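Mandelate racemase/muconate lactonizing enzyme family protein (Azoarcus sp., PDB 2QDE) belongs to the mandelate racemase/muconate lactonizing enzyme family, part of the enolase superfamily, and carries a barium ion in its barrel domain. Local coordinates at residues G129-L137 and F352-D361; V300-P308 and N343-R351. All blocks are in the same frame, centred on the assembly; numbering follows the deposited sequence.

In the fold
The two contacts lie with their centres about 14 Å apart in the barrel domain of an enolase-superfamily chain. Contact 1 adds the hairpin of strands 351-353 and 356-358 to strand 135-140, at the edge of the mixed sheet whose parallel strands belong to the barrel. Contact 2 seats the loop that precedes this hairpin on the start of helix 303-315. Along the chain, 129-137 comes first, then 300-308, 343-351 and 352-361, so the chain enclosed by contact 1 includes both halves of contact 2. Segments 343-351 and 352-361 are continuous, and Tyr-358 N probably bonds to Arg-351 O. The continuous run 343-361 thus packs first on helix 303-315 and then on the first barrel strand.

Contact 1: G129-L137 and F352-D361; sequences GKTIERIPL and FEGGYLYPND
Arg-134 reaches across the strand pair and lays its guanidinium flat on Tyr-356, the planes 9° apart and CZ 3.8 Å from the ring centroid, a cation-pi stack. Arg-134 CB already lies over a face of Tyr-358, a CH-pi contact. From there CG sits between the backbone N and the carbonyl carbon (chi1 63°), and the extended chain carries CD, in a second CH-pi contact, and the guanidinium over Tyr-356. At the guanidinium edge, NH1 donates in plane to Tyr-358 OH (3.1 Å, 164° at the hydrogen), while a water accepts from NH2 and also bonds Tyr-356 OH. Stack and edge bonds together fix the rotation of the group. Pro-136 CB packs against Tyr-356 CE1 at 3.6 Å, and His-162 meets that ring edge-to-face.

The other face of the sheet is apolar: Ile-135 and Leu-357 lie side by side, and Leu-137 CD1 touches both Leu-357 CB and the rim of the Phe-352 ring. Lys-130, bent midway along its chain, bridges with NZ to Asp-361 OD1 at 3.0 Å, an oxygen whose stronger partner is Tyr-124 OH. Backbone bonds join Ile-135 N to Leu-357 O (2.7 Å), Leu-357 N to Ile-135 O and Leu-137 N to Gly-355 O. The result is an antiparallel extension of the first barrel strand by a beta hairpin with a type I' turn at Glu-353 to Tyr-356.

Contact 2: V300-P308 and N343-R351; sequences VGSGLEASP and NDIALNVPR
Gly-303, at the start of helix 303-315, comes against the irregular loop 343-351, its CA 4.6 Å from that of Val-349. The loop has no regular helix or strand and bends round this helix start, with Asp-344 near Ser-302 and Pro-350 beside the first turn. Gly-303 has no side chain, and Ala-346 CB, Val-349 CG1 and Pro-350 CD close on its backbone.

Asp-344 supplies the single hydrogen bond across the contact. With CG anti to the backbone N, its carboxylate reaches the helix start, where OD2 accepts from Gly-303 N at 2.8 Å and 172°. The donor meets the syn side of this oxygen, 27° out of the carboxylate plane. OD1 accepts from His-333 NE2, so the two oxygens are gripped from different parts of the chain. Ser-302 is the N-cap: chi1 of 67° turns OG back to accept from Leu-304 N, and more weakly from Glu-305 N. Asp-49 is the further, stronger partner of this hydroxyl. Ile-345 lies alongside Ser-302, CG1 to CB at 3.3 Å, tighter than usual for two carbons, and CD1 reaches OG. Ile-345 also packs on Leu-373, Val-374 and Leu-377 of helix 371-377.

Farther along, the Pro-350 ring rests on the first turn, CD 3.5 Å from Gly-303 O and CG near Ser-307 OG. That hydroxyl donates to Gly-303 O at 2.9 Å. The buried amide hydrogens of Gly-303 and Leu-304 are both satisfied by side chains, Asp-344 OD2 for the first and Ser-302 OG for the second, and the carboxylate of Asp-344 is probably stabilised by the positive end of the helix dipole.

Contact 1: G129-L137 and F352-D361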
ATOM      1  N   GLY A 129      17.999  36.869  -1.474  1.00 18.05           N
ATOM      2  CA  GLY A 129      18.734  37.685  -0.521  1.00 18.04           C
ATOM      3  C   GLY A 129      19.750  36.894   0.280  1.00 19.20           C
ATOM      4  O   GLY A 129      19.654  35.673   0.373  1.00 19.41           O
ATOM      5  N   LYS A 130      20.725  37.585   0.865  1.00 20.97           N
ATOM      6  CA  LYS A 130      21.758  36.920   1.654  1.00 21.19           C
ATOM      7  C   LYS A 130      21.216  36.483   3.019  1.00 21.81           C
ATOM      8  O   LYS A 130      21.199  37.262   3.973  1.00 21.93           O
ATOM      9  CB  LYS A 130      22.964  37.845   1.849  1.00 21.36           C
ATOM     10  CG  LYS A 130      24.171  37.133   2.453  1.00 23.76           C
ATOM     11  CD  LYS A 130      25.297  38.080   2.853  1.00 26.09           C
ATOM     12  CE  LYS A 130      25.933  38.758   1.652  1.00 25.75           C
ATOM     13  NZ  LYS A 130      27.112  39.579   2.064  1.00 28.62           N
ATOM     14  N   THR A 131      20.787  35.227   3.102  1.00 20.16           N
ATOM     15  CA  THR A 131      20.236  34.674   4.338  1.00 20.04           C
ATOM     16  C   THR A 131      21.294  34.482   5.423  1.00 19.72           C
ATOM     17  O   THR A 131      21.030  34.729   6.597  1.00 19.55           O
ATOM     18  CB  THR A 131      19.506  33.351   4.050  1.00 18.98           C
ATOM     19  OG1 THR A 131      18.334  33.635   3.277  1.00 17.14           O
ATOM     20  CG2 THR A 131      19.097  32.657   5.344  1.00 17.62           C
ATOM     21  N   ILE A 132      22.479  34.024   5.037  1.00 17.93           N
ATOM     22  CA  ILE A 132      23.578  33.871   5.983  1.00 20.23           C
ATOM     23  C   ILE A 132      24.790  34.545   5.334  1.00 22.03           C
ATOM     24  O   ILE A 132      24.912  34.558   4.113  1.00 20.79           O
ATOM     25  CB  ILE A 132      23.887  32.386   6.304  1.00 19.15           C
ATOM     26  CG1 ILE A 132      24.181  31.604   5.023  1.00 17.14           C
ATOM     27  CG2 ILE A 132      22.722  31.777   7.066  1.00 17.16           C
ATOM     28  CD1 ILE A 132      24.620  30.183   5.278  1.00 17.85           C
ATOM     29  N   GLU A 133      25.676  35.115   6.142  1.00 23.49           N
ATOM     30  CA  GLU A 133      26.832  35.825   5.599  1.00 25.22           C
ATOM     31  C   GLU A 133      27.989  34.935   5.172  1.00 24.57           C
ATOM     32  O   GLU A 133      28.752  35.291   4.272  1.00 26.70           O
ATOM     33  CB  GLU A 133      27.300  36.872   6.606  1.00 27.94           C
ATOM     34  CG  GLU A 133      26.208  37.881   6.921  1.00 33.00           C
ATOM     35  CD  GLU A 133      26.544  38.775   8.090  1.00 37.57           C
ATOM     36  OE1 GLU A 133      27.115  38.268   9.091  1.00 38.29           O
ATOM     37  OE2 GLU A 133      26.222  39.982   8.015  1.00 39.91           O
ATOM     38  N   ARG A 134      28.123  33.782   5.810  1.00 22.28           N
ATOM     39  CA  ARG A 134      29.183  32.853   5.462  1.00 22.12           C
ATOM     40  C   ARG A 134      28.652  31.434   5.562  1.00 21.41           C
ATOM     41  O   ARG A 134      27.709  31.159   6.305  1.00 19.47           O
ATOM     42  CB  ARG A 134      30.398  33.050   6.369  1.00 22.88           C
ATOM     43  CG  ARG A 134      30.155  32.782   7.829  1.00 25.22           C
ATOM     44  CD  ARG A 134      31.423  33.062   8.603  1.00 26.08           C
ATOM     45  NE  ARG A 134      31.308  32.692  10.009  1.00 28.66           N
ATOM     46  CZ  ARG A 134      32.303  32.782  10.885  1.00 29.25           C
ATOM     47  NH1 ARG A 134      33.494  33.235  10.499  1.00 28.96           N
ATOM     48  NH2 ARG A 134      32.112  32.411  12.141  1.00 28.65           N
ATOM     49  N   ILE A 135      29.274  30.540   4.805  1.00 19.25           N
ATOM     50  CA  ILE A 135      28.849  29.153   4.725  1.00 18.97           C
ATOM     51  C   ILE A 135      29.844  28.182   5.334  1.00 18.92           C
ATOM     52  O   ILE A 135      30.974  28.059   4.852  1.00 19.59           O
ATOM     53  CB  ILE A 135      28.648  28.768   3.239  1.00 19.45           C
ATOM     54  CG1 ILE A 135      27.784  29.826   2.552  1.00 18.92           C
ATOM     55  CG2 ILE A 135      28.047  27.373   3.125  1.00 19.17           C
ATOM     56  CD1 ILE A 135      27.877  29.797   1.040  1.00 19.61           C
ATOM     57  N   PRO A 136      29.442  27.473   6.399  1.00 18.74           N
ATOM     58  CA  PRO A 136      30.350  26.510   7.028  1.00 18.73           C
ATOM     59  C   PRO A 136      30.584  25.334   6.073  1.00 20.27           C
ATOM     60  O   PRO A 136      29.638  24.804   5.477  1.00 18.50           O
ATOM     61  CB  PRO A 136      29.601  26.110   8.300  1.00 18.68           C
ATOM     62  CG  PRO A 136      28.156  26.257   7.904  1.00 18.28           C
ATOM     63  CD  PRO A 136      28.163  27.552   7.128  1.00 18.20           C
ATOM     64  N   LEU A 137      31.844  24.926   5.939  1.00 19.71           N
ATOM     65  CA  LEU A 137      32.204  23.849   5.032  1.00 19.47           C
ATOM     66  C   LEU A 137      32.809  22.606   5.669  1.00 20.33           C
ATOM     67  O   LEU A 137      33.345  22.639   6.777  1.00 20.79           O
ATOM     68  CB  LEU A 137      33.199  24.364   3.989  1.00 20.71           C
ATOM     69  CG  LEU A 137      32.792  25.524   3.081  1.00 20.88           C
ATOM     70  CD1 LEU A 137      34.033  26.045   2.344  1.00 21.62           C
ATOM     71  CD2 LEU A 137      31.723  25.061   2.096  1.00 18.87           C
ATOM     72  N   PHE A 352      37.675  31.595   0.984  1.00 20.80           N
ATOM     73  CA  PHE A 352      37.610  30.349   1.738  1.00 21.22           C
ATOM     74  C   PHE A 352      38.574  30.602   2.889  1.00 23.60           C
ATOM     75  O   PHE A 352      39.788  30.683   2.675  1.00 22.33           O
ATOM     76  CB  PHE A 352      38.128  29.179   0.906  1.00 20.93           C
ATOM     77  CG  PHE A 352      37.185  28.724  -0.168  1.00 20.10           C
ATOM     78  CD1 PHE A 352      36.186  27.795   0.113  1.00 20.96           C
ATOM     79  CD2 PHE A 352      37.317  29.200  -1.470  1.00 20.29           C
ATOM     80  CE1 PHE A 352      35.327  27.346  -0.890  1.00 21.48           C
ATOM     81  CE2 PHE A 352      36.467  28.763  -2.482  1.00 21.24           C
ATOM     82  CZ  PHE A 352      35.470  27.829  -2.193  1.00 21.95           C
ATOM     83  N   GLU A 353      38.047  30.727   4.100  1.00 23.23           N
ATOM     84  CA  GLU A 353      38.892  30.995   5.253  1.00 25.05           C
ATOM     85  C   GLU A 353      38.328  30.405   6.546  1.00 23.95           C
ATOM     86  O   GLU A 353      37.130  30.510   6.815  1.00 22.54           O
ATOM     87  CB  GLU A 353      39.057  32.508   5.410  1.00 26.03           C
ATOM     88  CG  GLU A 353      40.116  32.923   6.418  1.00 30.18           C
ATOM     89  CD  GLU A 353      40.052  34.405   6.733  1.00 32.99           C
ATOM     90  OE1 GLU A 353      39.879  35.206   5.788  1.00 33.80           O
ATOM     91  OE2 GLU A 353      40.176  34.770   7.924  1.00 35.85           O
ATOM     92  N   GLY A 354      39.201  29.789   7.341  1.00 23.66           N
ATOM     93  CA  GLY A 354      38.784  29.196   8.599  1.00 23.70           C
ATOM     94  C   GLY A 354      37.698  28.143   8.468  1.00 25.27           C
ATOM     95  O   GLY A 354      36.917  27.940   9.398  1.00 25.10           O
ATOM     96  N   GLY A 355      37.650  27.463   7.324  1.00 24.44           N
ATOM     97  CA  GLY A 355      36.641  26.438   7.118  1.00 23.63           C
ATOM     98  C   GLY A 355      35.285  27.008   6.735  1.00 22.67           C
ATOM     99  O   GLY A 355      34.259  26.344   6.896  1.00 22.36           O
ATOM    100  N   TYR A 356      35.284  28.236   6.224  1.00 21.77           N
ATOM    101  CA  TYR A 356      34.054  28.903   5.801  1.00 22.15           C
ATOM    102  C   TYR A 356      34.180  29.460   4.386  1.00 22.42           C
ATOM    103  O   TYR A 356      35.273  29.804   3.944  1.00 21.81           O
ATOM    104  CB  TYR A 356      33.726  30.068   6.737  1.00 23.58           C
ATOM    105  CG  TYR A 356      33.102  29.686   8.060  1.00 24.81           C
ATOM    106  CD1 TYR A 356      31.728  29.469   8.168  1.00 25.27           C
ATOM    107  CD2 TYR A 356      33.879  29.591   9.214  1.00 25.95           C
ATOM    108  CE1 TYR A 356      31.133  29.172   9.411  1.00 26.90           C
ATOM    109  CE2 TYR A 356      33.301  29.296  10.456  1.00 27.09           C
ATOM    110  CZ  TYR A 356      31.928  29.087  10.545  1.00 27.37           C
ATOM    111  OH  TYR A 356      31.357  28.795  11.771  1.00 29.23           O
ATOM    112  N   LEU A 357      33.052  29.549   3.688  1.00 21.72           N
ATOM    113  CA  LEU A 357      33.002  30.107   2.340  1.00 21.49           C
ATOM    114  C   LEU A 357      32.159  31.378   2.379  1.00 21.29           C
ATOM    115  O   LEU A 357      31.051  31.382   2.913  1.00 20.87           O
ATOM    116  CB  LEU A 357      32.380  29.111   1.353  1.00 21.32           C
ATOM    117  CG  LEU A 357      31.813  29.659   0.029  1.00 22.72           C
ATOM    118  CD1 LEU A 357      32.890  30.410  -0.751  1.00 23.29           C
ATOM    119  CD2 LEU A 357      31.259  28.508  -0.811  1.00 21.29           C
ATOM    120  N   TYR A 358      32.695  32.460   1.823  1.00 21.98           N
ATOM    121  CA  TYR A 358      31.994  33.738   1.780  1.00 22.61           C
ATOM    122  C   TYR A 358      31.690  34.069   0.331  1.00 23.71           C
ATOM    123  O   TYR A 358      32.583  34.035  -0.513  1.00 25.40           O
ATOM    124  CB  TYR A 358      32.863  34.866   2.339  1.00 22.46           C
ATOM    125  CG  TYR A 358      33.255  34.720   3.783  1.00 23.83           C
ATOM    126  CD1 TYR A 358      32.600  35.445   4.781  1.00 24.67           C
ATOM    127  CD2 TYR A 358      34.300  33.873   4.158  1.00 23.82           C
ATOM    128  CE1 TYR A 358      32.984  35.328   6.125  1.00 24.92           C
ATOM    129  CE2 TYR A 358      34.686  33.748   5.485  1.00 24.87           C
ATOM    130  CZ  TYR A 358      34.028  34.473   6.463  1.00 25.02           C
ATOM    131  OH  TYR A 358      34.417  34.321   7.773  1.00 26.41           O
ATOM    132  N   PRO A 359      30.433  34.409   0.021  1.00 23.22           N
ATOM    133  CA  PRO A 359      30.096  34.739  -1.366  1.00 23.11           C
ATOM    134  C   PRO A 359      30.632  36.125  -1.739  1.00 23.00           C
ATOM    135  O   PRO A 359      30.610  37.042  -0.919  1.00 21.05           O
ATOM    136  CB  PRO A 359      28.575  34.707  -1.358  1.00 23.83           C
ATOM    137  CG  PRO A 359      28.256  35.248   0.002  1.00 23.16           C
ATOM    138  CD  PRO A 359      29.243  34.505   0.889  1.00 23.59           C
ATOM    139  N   ASN A 360      31.125  36.276  -2.966  1.00 22.55           N
ATOM    140  CA  ASN A 360      31.616  37.583  -3.400  1.00 24.30           C
ATOM    141  C   ASN A 360      30.392  38.495  -3.443  1.00 24.78           C
ATOM    142  O   ASN A 360      29.265  38.019  -3.589  1.00 23.65           O
ATOM    143  CB  ASN A 360      32.265  37.491  -4.788  1.00 25.45           C
ATOM    144  CG  ASN A 360      33.686  36.941  -4.739  1.00 27.46           C
ATOM    145  OD1 ASN A 360      34.261  36.572  -5.771  1.00 30.15           O
ATOM    146  ND2 ASN A 360      34.263  36.890  -3.542  1.00 28.05           N
ATOM    147  N   ASP A 361      30.600  39.801  -3.322  1.00 24.30           N
ATOM    148  CA  ASP A 361      29.468  40.714  -3.325  1.00 26.02           C
ATOM    149  C   ASP A 361      29.352  41.580  -4.570  1.00 26.35           C
ATOM    150  O   ASP A 361      28.538  42.493  -4.624  1.00 27.82           O
ATOM    151  CB  ASP A 361      29.512  41.582  -2.072  1.00 27.69           C
ATOM    152  CG  ASP A 361      29.383  40.759  -0.800  1.00 30.26           C
ATOM    153  OD1 ASP A 361      28.334  40.090  -0.618  1.00 30.61           O
ATOM    154  OD2 ASP A 361      30.332  40.771   0.016  1.00 30.43           O
TER
HETATM  155  O   HOH W   1      29.783  31.275  13.157  1.00 40.55           O

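Contact 2: V300-P308 and N343-R351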
ATOM      1  N   VAL A 300      34.242  19.809  -9.168  1.00 24.60           N
ATOM      2  CA  VAL A 300      35.561  20.437  -9.044  1.00 24.21           C
ATOM      3  C   VAL A 300      35.920  21.419 -10.156  1.00 25.49           C
ATOM      4  O   VAL A 300      36.202  21.022 -11.295  1.00 23.76           O
ATOM      5  CB  VAL A 300      36.667  19.379  -8.950  1.00 25.80           C
ATOM      6  CG1 VAL A 300      38.026  20.060  -8.817  1.00 26.74           C
ATOM      7  CG2 VAL A 300      36.410  18.478  -7.753  1.00 27.31           C
ATOM      8  N   GLY A 301      35.924  22.701  -9.807  1.00 23.68           N
ATOM      9  CA  GLY A 301      36.238  23.728 -10.777  1.00 23.21           C
ATOM     10  C   GLY A 301      36.871  24.967 -10.173  1.00 23.20           C
ATOM     11  O   GLY A 301      37.222  24.995  -8.992  1.00 23.29           O
ATOM     12  N   SER A 302      37.001  25.997 -11.002  1.00 21.29           N
ATOM     13  CA  SER A 302      37.603  27.265 -10.619  1.00 21.76           C
ATOM     14  C   SER A 302      36.732  28.029  -9.636  1.00 21.76           C
ATOM     15  O   SER A 302      35.694  27.538  -9.206  1.00 20.14           O
ATOM     16  CB  SER A 302      37.785  28.129 -11.861  1.00 20.92           C
ATOM     17  OG  SER A 302      36.511  28.499 -12.379  1.00 21.85           O
ATOM     18  N   GLY A 303      37.169  29.239  -9.294  1.00 20.32           N
ATOM     19  CA  GLY A 303      36.401  30.076  -8.392  1.00 18.44           C
ATOM     20  C   GLY A 303      35.091  30.441  -9.067  1.00 19.02           C
ATOM     21  O   GLY A 303      34.107  30.792  -8.403  1.00 18.47           O
ATOM     22  N   LEU A 304      35.072  30.359 -10.398  1.00 18.11           N
ATOM     23  CA  LEU A 304      33.860  30.667 -11.142  1.00 19.68           C
ATOM     24  C   LEU A 304      32.880  29.509 -10.996  1.00 18.90           C
ATOM     25  O   LEU A 304      31.684  29.723 -10.833  1.00 18.63           O
ATOM     26  CB  LEU A 304      34.157  30.910 -12.626  1.00 19.38           C
ATOM     27  CG  LEU A 304      32.913  31.224 -13.474  1.00 17.62           C
ATOM     28  CD1 LEU A 304      32.181  32.418 -12.882  1.00 18.49           C
ATOM     29  CD2 LEU A 304      33.311  31.521 -14.911  1.00 18.79           C
ATOM     30  N   GLU A 305      33.390  28.283 -11.055  1.00 19.07           N
ATOM     31  CA  GLU A 305      32.542  27.105 -10.904  1.00 19.22           C
ATOM     32  C   GLU A 305      31.896  27.118  -9.516  1.00 18.90           C
ATOM     33  O   GLU A 305      30.729  26.750  -9.354  1.00 18.08           O
ATOM     34  CB  GLU A 305      33.380  25.829 -11.075  1.00 19.05           C
ATOM     35  CG  GLU A 305      32.608  24.510 -11.003  1.00 19.46           C
ATOM     36  CD  GLU A 305      32.293  24.055  -9.580  1.00 21.69           C
ATOM     37  OE1 GLU A 305      33.094  24.341  -8.659  1.00 22.02           O
ATOM     38  OE2 GLU A 305      31.249  23.389  -9.384  1.00 22.44           O
ATOM     39  N   ALA A 306      32.653  27.554  -8.514  1.00 17.70           N
ATOM     40  CA  ALA A 306      32.131  27.580  -7.148  1.00 18.31           C
ATOM     41  C   ALA A 306      31.106  28.679  -6.870  1.00 18.79           C
ATOM     42  O   ALA A 306      30.294  28.554  -5.950  1.00 18.48           O
ATOM     43  CB  ALA A 306      33.286  27.696  -6.163  1.00 17.32           C
ATOM     44  N   SER A 307      31.126  29.742  -7.668  1.00 17.75           N
ATOM     45  CA  SER A 307      30.222  30.877  -7.451  1.00 19.88           C
ATOM     46  C   SER A 307      28.707  30.667  -7.446  1.00 18.64           C
ATOM     47  O   SER A 307      28.034  31.103  -6.514  1.00 18.23           O
ATOM     48  CB  SER A 307      30.562  32.005  -8.421  1.00 20.59           C
ATOM     49  OG  SER A 307      31.792  32.583  -8.050  1.00 25.51           O
ATOM     50  N   PRO A 308      28.143  30.023  -8.481  1.00 17.72           N
ATOM     51  CA  PRO A 308      26.685  29.836  -8.445  1.00 17.96           C
ATOM     52  C   PRO A 308      26.245  29.200  -7.120  1.00 17.72           C
ATOM     53  O   PRO A 308      25.327  29.687  -6.453  1.00 16.79           O
ATOM     54  CB  PRO A 308      26.421  28.928  -9.650  1.00 17.50           C
ATOM     55  CG  PRO A 308      27.501  29.336 -10.611  1.00 17.70           C
ATOM     56  CD  PRO A 308      28.722  29.448  -9.711  1.00 16.31           C
ATOM     57  N   ASN A 343      46.630  31.642  -9.063  1.00 29.90           N
ATOM     58  CA  ASN A 343      46.619  31.376 -10.495  1.00 28.62           C
ATOM     59  C   ASN A 343      45.350  30.652 -10.945  1.00 26.31           C
ATOM     60  O   ASN A 343      45.423  29.639 -11.630  1.00 23.27           O
ATOM     61  CB  ASN A 343      47.865  30.560 -10.866  1.00 31.20           C
ATOM     62  CG  ASN A 343      48.059  30.428 -12.373  1.00 33.51           C
ATOM     63  OD1 ASN A 343      47.659  29.431 -12.986  1.00 35.66           O
ATOM     64  ND2 ASN A 343      48.669  31.446 -12.980  1.00 35.27           N
ATOM     65  N   ASP A 344      44.191  31.187 -10.555  1.00 24.81           N
ATOM     66  CA  ASP A 344      42.894  30.607 -10.919  1.00 22.09           C
ATOM     67  C   ASP A 344      42.321  31.444 -12.061  1.00 22.01           C
ATOM     68  O   ASP A 344      42.664  32.621 -12.189  1.00 21.11           O
ATOM     69  CB  ASP A 344      41.937  30.663  -9.721  1.00 21.12           C
ATOM     70  CG  ASP A 344      40.694  29.811  -9.922  1.00 21.34           C
ATOM     71  OD1 ASP A 344      40.804  28.570  -9.854  1.00 22.49           O
ATOM     72  OD2 ASP A 344      39.608  30.379 -10.157  1.00 21.64           O
ATOM     73  N   ILE A 345      41.455  30.865 -12.896  1.00 20.80           N
ATOM     74  CA  ILE A 345      40.894  31.654 -13.986  1.00 21.43           C
ATOM     75  C   ILE A 345      40.029  32.764 -13.408  1.00 22.04           C
ATOM     76  O   ILE A 345      39.619  33.681 -14.122  1.00 24.06           O
ATOM     77  CB  ILE A 345      40.062  30.809 -14.977  1.00 22.69           C
ATOM     78  CG1 ILE A 345      38.891  30.146 -14.268  1.00 21.47           C
ATOM     79  CG2 ILE A 345      40.952  29.762 -15.637  1.00 21.75           C
ATOM     80  CD1 ILE A 345      37.892  29.544 -15.228  1.00 23.32           C
ATOM     81  N   ALA A 346      39.735  32.665 -12.112  1.00 21.58           N
ATOM     82  CA  ALA A 346      38.974  33.703 -11.425  1.00 22.41           C
ATOM     83  C   ALA A 346      40.040  34.590 -10.799  1.00 22.09           C
ATOM     84  O   ALA A 346      40.838  34.117  -9.988  1.00 22.94           O
ATOM     85  CB  ALA A 346      38.092  33.106 -10.326  1.00 21.34           C
ATOM     86  N   LEU A 347      40.079  35.859 -11.184  1.00 23.67           N
ATOM     87  CA  LEU A 347      41.068  36.764 -10.618  1.00 24.07           C
ATOM     88  C   LEU A 347      40.752  36.998  -9.154  1.00 24.12           C
ATOM     89  O   LEU A 347      41.645  37.272  -8.355  1.00 24.13           O
ATOM     90  CB  LEU A 347      41.064  38.106 -11.355  1.00 25.41           C
ATOM     91  CG  LEU A 347      41.585  38.120 -12.793  1.00 23.63           C
ATOM     92  CD1 LEU A 347      41.252  39.452 -13.425  1.00 23.27           C
ATOM     93  CD2 LEU A 347      43.088  37.875 -12.802  1.00 25.39           C
ATOM     94  N   ASN A 348      39.474  36.873  -8.806  1.00 23.81           N
ATOM     95  CA  ASN A 348      39.025  37.086  -7.435  1.00 22.31           C
ATOM     96  C   ASN A 348      38.219  35.897  -6.897  1.00 22.88           C
ATOM     97  O   ASN A 348      37.000  35.966  -6.755  1.00 23.56           O
ATOM     98  CB  ASN A 348      38.198  38.372  -7.372  1.00 23.14           C
ATOM     99  CG  ASN A 348      36.973  38.329  -8.278  1.00 22.98           C
ATOM    100  OD1 ASN A 348      36.982  37.704  -9.344  1.00 22.47           O
ATOM    101  ND2 ASN A 348      35.917  39.008  -7.858  1.00 22.93           N
ATOM    102  N   VAL A 349      38.924  34.812  -6.599  1.00 22.24           N
ATOM    103  CA  VAL A 349      38.316  33.594  -6.081  1.00 23.83           C
ATOM    104  C   VAL A 349      37.521  33.874  -4.802  1.00 23.06           C
ATOM    105  O   VAL A 349      37.974  34.624  -3.937  1.00 22.74           O
ATOM    106  CB  VAL A 349      39.401  32.544  -5.753  1.00 23.84           C
ATOM    107  CG1 VAL A 349      38.757  31.224  -5.366  1.00 26.01           C
ATOM    108  CG2 VAL A 349      40.319  32.347  -6.955  1.00 25.49           C
ATOM    109  N   PRO A 350      36.315  33.292  -4.676  1.00 22.42           N
ATOM    110  CA  PRO A 350      35.530  33.529  -3.458  1.00 20.96           C
ATOM    111  C   PRO A 350      36.368  33.175  -2.231  1.00 21.17           C
ATOM    112  O   PRO A 350      37.172  32.236  -2.264  1.00 20.38           O
ATOM    113  CB  PRO A 350      34.334  32.602  -3.641  1.00 20.77           C
ATOM    114  CG  PRO A 350      34.118  32.652  -5.122  1.00 19.71           C
ATOM    115  CD  PRO A 350      35.527  32.541  -5.672  1.00 20.21           C
ATOM    116  N   ARG A 351      36.172  33.920  -1.149  1.00 20.53           N
ATOM    117  CA  ARG A 351      36.937  33.708   0.071  1.00 21.96           C
ATOM    118  C   ARG A 351      36.645  32.425   0.855  1.00 21.72           C
ATOM    119  O   ARG A 351      35.531  32.198   1.326  1.00 21.75           O
ATOM    120  CB  ARG A 351      36.775  34.920   0.993  1.00 23.67           C
ATOM    121  CG  ARG A 351      37.544  34.817   2.300  1.00 25.59           C
ATOM    122  CD  ARG A 351      37.934  36.194   2.811  1.00 28.84           C
ATOM    123  NE  ARG A 351      36.845  36.915   3.469  1.00 30.24           N
ATOM    124  CZ  ARG A 351      36.573  36.833   4.772  1.00 31.62           C
ATOM    125  NH1 ARG A 351      37.310  36.055   5.558  1.00 31.71           N
ATOM    126  NH2 ARG A 351      35.583  37.544   5.297  1.00 30.01           N
TER